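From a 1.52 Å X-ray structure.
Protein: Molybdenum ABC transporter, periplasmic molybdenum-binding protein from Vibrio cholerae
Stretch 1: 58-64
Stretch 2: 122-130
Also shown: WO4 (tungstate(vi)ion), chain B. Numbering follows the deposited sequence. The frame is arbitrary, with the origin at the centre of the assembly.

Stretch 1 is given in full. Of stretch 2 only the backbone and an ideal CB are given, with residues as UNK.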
ATOM      1  N   SER A  58       3.641   2.661  -7.192  1.00 15.08           N
ATOM      2  CA  SER A  58       2.506   1.746  -6.993  1.00 15.76           C
ATOM      3  C   SER A  58       2.763   0.767  -5.866  1.00 16.09           C
ATOM      4  O   SER A  58       3.906   0.445  -5.571  1.00 15.73           O
ATOM      5  CB  SER A  58       2.320   0.980  -8.290  1.00 16.05           C
ATOM      6  OG  SER A  58       1.228   0.092  -8.213  1.00 16.20           O
ATOM      7  N   ALA A  59       1.698   0.253  -5.241  1.00 13.85           N
ATOM      8  CA  ALA A  59       1.813  -0.795  -4.235  1.00 13.39           C
ATOM      9  C   ALA A  59       1.749  -2.205  -4.821  1.00 18.31           C
ATOM     10  O   ALA A  59       1.777  -3.199  -4.066  1.00 16.50           O
ATOM     11  CB  ALA A  59       0.782  -0.593  -3.161  1.00 13.03           C
ATOM     12  N   ASN A  60       1.657  -2.297  -6.152  1.00 13.82           N
ATOM     13  CA  ASN A  60       1.940  -3.557  -6.851  1.00 16.53           C
ATOM     14  C   ASN A  60       2.636  -3.358  -8.194  1.00 17.15           C
ATOM     15  O   ASN A  60       2.690  -2.247  -8.699  1.00 18.56           O
ATOM     16  CB  ASN A  60       0.679  -4.421  -6.985  1.00 15.15           C
ATOM     17  CG  ASN A  60      -0.351  -3.863  -7.936  1.00 23.41           C
ATOM     18  OD1 ASN A  60      -0.100  -2.928  -8.695  1.00 20.14           O
ATOM     19  ND2 ASN A  60      -1.560  -4.462  -7.886  1.00 22.73           N
ATOM     20  N   GLU A  61       3.171  -4.424  -8.770  1.00 19.04           N
ATOM     21  CA  GLU A  61       3.864  -4.308 -10.048  1.00 20.78           C
ATOM     22  C   GLU A  61       2.885  -4.041 -11.180  1.00 21.36           C
ATOM     23  O   GLU A  61       3.190  -3.314 -12.126  1.00 23.13           O
ATOM     24  CB  GLU A  61       4.713  -5.567 -10.295  1.00 25.78           C
ATOM     25  CG  GLU A  61       5.907  -5.613  -9.324  1.00 37.39           C
ATOM     26  CD  GLU A  61       6.631  -6.947  -9.251  1.00 60.87           C
ATOM     27  OE1 GLU A  61       5.959  -8.000  -9.236  1.00 71.58           O
ATOM     28  OE2 GLU A  61       7.879  -6.938  -9.167  1.00 50.06           O
ATOM     29  N   GLU A  62       1.685  -4.590 -11.044  1.00 19.67           N
ATOM     30  CA  GLU A  62       0.681  -4.576 -12.096  1.00 23.47           C
ATOM     31  C   GLU A  62       0.313  -3.153 -12.503  1.00 20.55           C
ATOM     32  O   GLU A  62       0.283  -2.854 -13.696  1.00 20.58           O
ATOM     33  CB  GLU A  62      -0.560  -5.371 -11.651  1.00 27.56           C
ATOM     34  CG  GLU A  62      -0.362  -6.899 -11.671  1.00 49.89           C
ATOM     35  CD  GLU A  62       0.666  -7.463 -10.667  1.00 40.09           C
ATOM     36  OE1 GLU A  62       0.808  -6.904  -9.535  1.00 27.52           O
ATOM     37  OE2 GLU A  62       1.317  -8.497 -11.009  1.00 35.99           O
ATOM     38  N   TRP A  63       0.043  -2.268 -11.552  1.00 20.11           N
ATOM     39  CA  TRP A  63      -0.401  -0.935 -11.950  1.00 16.82           C
ATOM     40  C   TRP A  63       0.693  -0.110 -12.604  1.00 19.99           C
ATOM     41  O   TRP A  63       0.379   0.771 -13.398  1.00 23.39           O
ATOM     42  CB  TRP A  63      -1.070  -0.166 -10.815  1.00 17.16           C
ATOM     43  CG  TRP A  63      -2.459  -0.734 -10.593  1.00 18.94           C
ATOM     44  CD1 TRP A  63      -2.910  -1.450  -9.509  1.00 19.99           C
ATOM     45  CD2 TRP A  63      -3.545  -0.658 -11.507  1.00 17.62           C
ATOM     46  NE1 TRP A  63      -4.229  -1.820  -9.696  1.00 21.55           N
ATOM     47  CE2 TRP A  63      -4.637  -1.348 -10.921  1.00 17.12           C
ATOM     48  CE3 TRP A  63      -3.710  -0.067 -12.764  1.00 20.19           C
ATOM     49  CZ2 TRP A  63      -5.853  -1.446 -11.541  1.00 19.37           C
ATOM     50  CZ3 TRP A  63      -4.915  -0.182 -13.385  1.00 19.75           C
ATOM     51  CH2 TRP A  63      -5.983  -0.864 -12.768  1.00 22.11           C
ATOM     52  N   ALA A  64       1.967  -0.397 -12.307  1.00 18.99           N
ATOM     53  CA  ALA A  64       3.037   0.314 -12.991  1.00 24.85           C
ATOM     54  C   ALA A  64       3.197  -0.264 -14.385  1.00 26.32           C
ATOM     55  O   ALA A  64       3.393   0.474 -15.354  1.00 27.42           O
ATOM     56  CB  ALA A  64       4.332   0.236 -12.202  1.00 27.35           C
ATOM     57  N   UNK A 122     -10.877  -5.662  -6.014  1.00 26.14           N
ATOM     58  CA  UNK A 122     -10.691  -5.950  -7.415  1.00 27.39           C
ATOM     59  C   UNK A 122      -9.561  -5.148  -8.012  1.00 27.99           C
ATOM     60  O   UNK A 122      -8.936  -5.614  -8.959  1.00 34.88           O
ATOM     61  CB  UNK A 122     -11.986  -5.682  -8.185  1.00 27.39           C
ATOM     62  N   UNK A 123      -9.269  -3.968  -7.465  1.00 22.44           N
ATOM     63  CA  UNK A 123      -8.280  -3.083  -8.095  1.00 25.93           C
ATOM     64  C   UNK A 123      -7.215  -2.471  -7.183  1.00 24.15           C
ATOM     65  O   UNK A 123      -6.110  -2.216  -7.643  1.00 22.13           O
ATOM     66  CB  UNK A 123      -9.026  -1.938  -8.783  1.00 25.93           C
ATOM     67  N   UNK A 124      -7.521  -2.202  -5.917  1.00 18.08           N
ATOM     68  CA  UNK A 124      -6.524  -1.583  -5.041  1.00 16.69           C
ATOM     69  C   UNK A 124      -5.558  -2.643  -4.545  1.00 16.95           C
ATOM     70  O   UNK A 124      -6.030  -3.655  -4.011  1.00 17.04           O
ATOM     71  CB  UNK A 124      -7.192  -0.872  -3.862  1.00 16.69           C
ATOM     72  N   UNK A 125      -4.227  -2.415  -4.654  1.00 14.50           N
ATOM     73  CA  UNK A 125      -3.307  -3.496  -4.283  1.00 13.61           C
ATOM     74  C   UNK A 125      -3.576  -4.125  -2.922  1.00 14.89           C
ATOM     75  O   UNK A 125      -3.639  -5.345  -2.826  1.00 16.36           O
ATOM     76  CB  UNK A 125      -1.872  -2.965  -4.302  1.00 13.61           C
ATOM     77  N   UNK A 126      -3.825  -3.317  -1.895  1.00 13.60           N
ATOM     78  CA  UNK A 126      -4.048  -3.899  -0.574  1.00 16.11           C
ATOM     79  C   UNK A 126      -5.291  -4.784  -0.543  1.00 17.62           C
ATOM     80  O   UNK A 126      -5.346  -5.756   0.218  1.00 17.05           O
ATOM     81  CB  UNK A 126      -4.174  -2.791   0.473  1.00 16.11           C
ATOM     82  N   UNK A 127      -6.326  -4.405  -1.296  1.00 17.84           N
ATOM     83  CA  UNK A 127      -7.516  -5.265  -1.441  1.00 15.86           C
ATOM     84  C   UNK A 127      -7.237  -6.549  -2.220  1.00 14.88           C
ATOM     85  O   UNK A 127      -7.761  -7.609  -1.869  1.00 18.54           O
ATOM     86  CB  UNK A 127      -8.635  -4.489  -2.139  1.00 15.86           C
ATOM     87  N   UNK A 128      -6.491  -6.446  -3.319  1.00 17.59           N
ATOM     88  CA  UNK A 128      -6.119  -7.617  -4.116  1.00 17.70           C
ATOM     89  C   UNK A 128      -5.293  -8.610  -3.290  1.00 18.47           C
ATOM     90  O   UNK A 128      -5.565  -9.833  -3.323  1.00 17.97           O
ATOM     91  CB  UNK A 128      -5.334  -7.185  -5.356  1.00 17.70           C
ATOM     92  N   UNK A 129      -4.319  -8.094  -2.530  1.00 16.41           N
ATOM     93  CA  UNK A 129      -3.514  -8.971  -1.667  1.00 15.59           C
ATOM     94  C   UNK A 129      -4.378  -9.573  -0.561  1.00 13.84           C
ATOM     95  O   UNK A 129      -4.226 -10.736  -0.247  1.00 19.78           O
ATOM     96  CB  UNK A 129      -2.341  -8.200  -1.058  1.00 15.59           C
ATOM     97  N   UNK A 130      -5.266  -8.790   0.023  1.00 16.61           N
ATOM     98  CA  UNK A 130      -6.236  -9.323   0.997  1.00 19.13           C
ATOM     99  C   UNK A 130      -7.080 -10.463   0.459  1.00 19.63           C
ATOM    100  O   UNK A 130      -7.229 -11.528   1.103  1.00 20.37           O
ATOM    101  CB  UNK A 130      -7.165  -8.202   1.469  1.00 19.13           C
TER
HETATM  102  W   WO4 B 301      -2.596   1.055  -1.679  1.00 14.46           W
HETATM  103  O1  WO4 B 301      -4.203   1.955  -0.869  1.00 15.60           O
HETATM  104  O2  WO4 B 301      -2.622  -0.990  -1.620  1.00 18.95           O
HETATM  105  O3  WO4 B 301      -2.430   1.634  -3.646  1.00 14.10           O
HETATM  106  O4  WO4 B 301      -0.896   1.626  -0.657  1.00 13.75           O

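Position 122 has nothing of stretch 1 within 5.5 Å of its ideal CB, so many side chains would do. The deposited residue is D122, whose side chain stays clear of stretch 1.

Position 123 points sideways, with its ideal CB 4.2 Å from W63 CZ2. A small apolar side chain would suit the contact with W63 CZ2. The main-chain oxygen matters more, because W63 NE1 needs an acceptor and any residue here could supply one. The residue is A123. W63 NE1 donates to A123 O at 2.8 Å, and the methyl packs against the indole.

Position 124 points away from stretch 1 and precedes a helix. Stretch 1 leaves the choice open; serine, threonine or aspartate would be usual before a helix, but others are possible. The residue is V124, at the N-cap position. V124 CG1 lies 3.6 Å from O1 of the tungstate.

Position 125 points toward stretch 1. Its ideal CB is 3.7 Å from A59 O and 3.9 Å from N60 ND2, with the A59 methyl also near. A compact side chain fits. Phi is -50° at the first turn of a helix, where no backbone N-H is needed within the helix, so proline is a good candidate; alanine or serine could also fit. The residue is P125. P125 CB packs 3.7 Å from A59 CB, and P125 CG lies 3.6 Å from N60 ND2 and 4.1 Å from W63 CD1, at the edge of the indole.

Position 126 points sideways, out of contact with stretch 1. Its backbone N faces the tungstate, a role open to any residue but proline. The residue is A126, whose N donates to tungstate O2 at 2.6 Å.

Position 127 is helical, with no stretch 1 atom near its ideal CB; most helix-compatible residues would do. The residue is G127. Its phi of -68° is ordinary for a helix, so glycine is not required by the backbone.

Position 128 points toward stretch 1, but its ideal CB is 5.3 Å from N60 ND2. A long, flexible side chain would reach further into the gap; methionine or glutamine would suit, and leucine would fill it less far. The residue is M128. M128 SD reaches 3.7 Å from N60 ND2 and sits obliquely to W63, 5.4 Å from the five-membered ring centroid.

Position 129 also points toward stretch 1, from beyond 5.5 Å. A59 O offers an acceptor, so a long side chain with a donor would suit, such as tyrosine, lysine or arginine. The residue is Y129. Y129 OH donates to A59 O at 2.6 Å. A water donates to Y129 OH at 2.8 Å and accepts from E61 N at 3.3 Å, bridging the stretches.

Position 130 is out of reach, so stretch 1 sets no limit. The residue is A130, which continues the helix.

Stretch 2 122-130: DAVPAGMYA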
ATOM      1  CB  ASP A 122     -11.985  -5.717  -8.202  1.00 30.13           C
ATOM      2  CG  ASP A 122     -13.090  -6.695  -7.800  1.00 34.91           C
ATOM      3  OD1 ASP A 122     -12.815  -7.918  -7.764  1.00 42.50           O
ATOM      4  OD2 ASP A 122     -14.222  -6.243  -7.515  1.00 44.84           O
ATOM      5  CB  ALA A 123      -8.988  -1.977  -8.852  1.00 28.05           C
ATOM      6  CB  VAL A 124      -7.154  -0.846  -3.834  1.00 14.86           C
ATOM      7  CG1 VAL A 124      -6.056  -0.258  -2.968  1.00 15.55           C
ATOM      8  CG2 VAL A 124      -8.098   0.223  -4.340  1.00 20.96           C
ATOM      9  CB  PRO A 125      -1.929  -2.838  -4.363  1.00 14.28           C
ATOM     10  CG  PRO A 125      -2.121  -1.866  -5.498  1.00 17.20           C
ATOM     11  CD  PRO A 125      -3.519  -1.294  -5.288  1.00 16.89           C
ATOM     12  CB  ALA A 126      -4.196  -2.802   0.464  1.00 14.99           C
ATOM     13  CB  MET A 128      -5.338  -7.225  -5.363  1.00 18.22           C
ATOM     14  CG  MET A 128      -6.108  -6.363  -6.368  1.00 18.39           C
ATOM     15  SD  MET A 128      -5.127  -5.599  -7.729  1.00 23.17           S
ATOM     16  CE  MET A 128      -4.453  -7.041  -8.530  1.00 29.72           C
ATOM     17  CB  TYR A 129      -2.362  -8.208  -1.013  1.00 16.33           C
ATOM     18  CG  TYR A 129      -1.317  -7.605  -1.933  1.00 15.02           C
ATOM     19  CD1 TYR A 129      -0.552  -8.381  -2.810  1.00 19.66           C
ATOM     20  CD2 TYR A 129      -1.025  -6.252  -1.844  1.00 14.03           C
ATOM     21  CE1 TYR A 129       0.447  -7.805  -3.598  1.00 16.54           C
ATOM     22  CE2 TYR A 129      -0.037  -5.669  -2.633  1.00 14.93           C
ATOM     23  CZ  TYR A 129       0.675  -6.442  -3.527  1.00 15.65           C
ATOM     24  OH  TYR A 129       1.665  -5.824  -4.285  1.00 17.38           O
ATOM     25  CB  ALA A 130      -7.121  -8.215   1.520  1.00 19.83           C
TER
HETATM   26  O   HOH W   1       3.174  -6.743  -6.450  1.00 32.45           O
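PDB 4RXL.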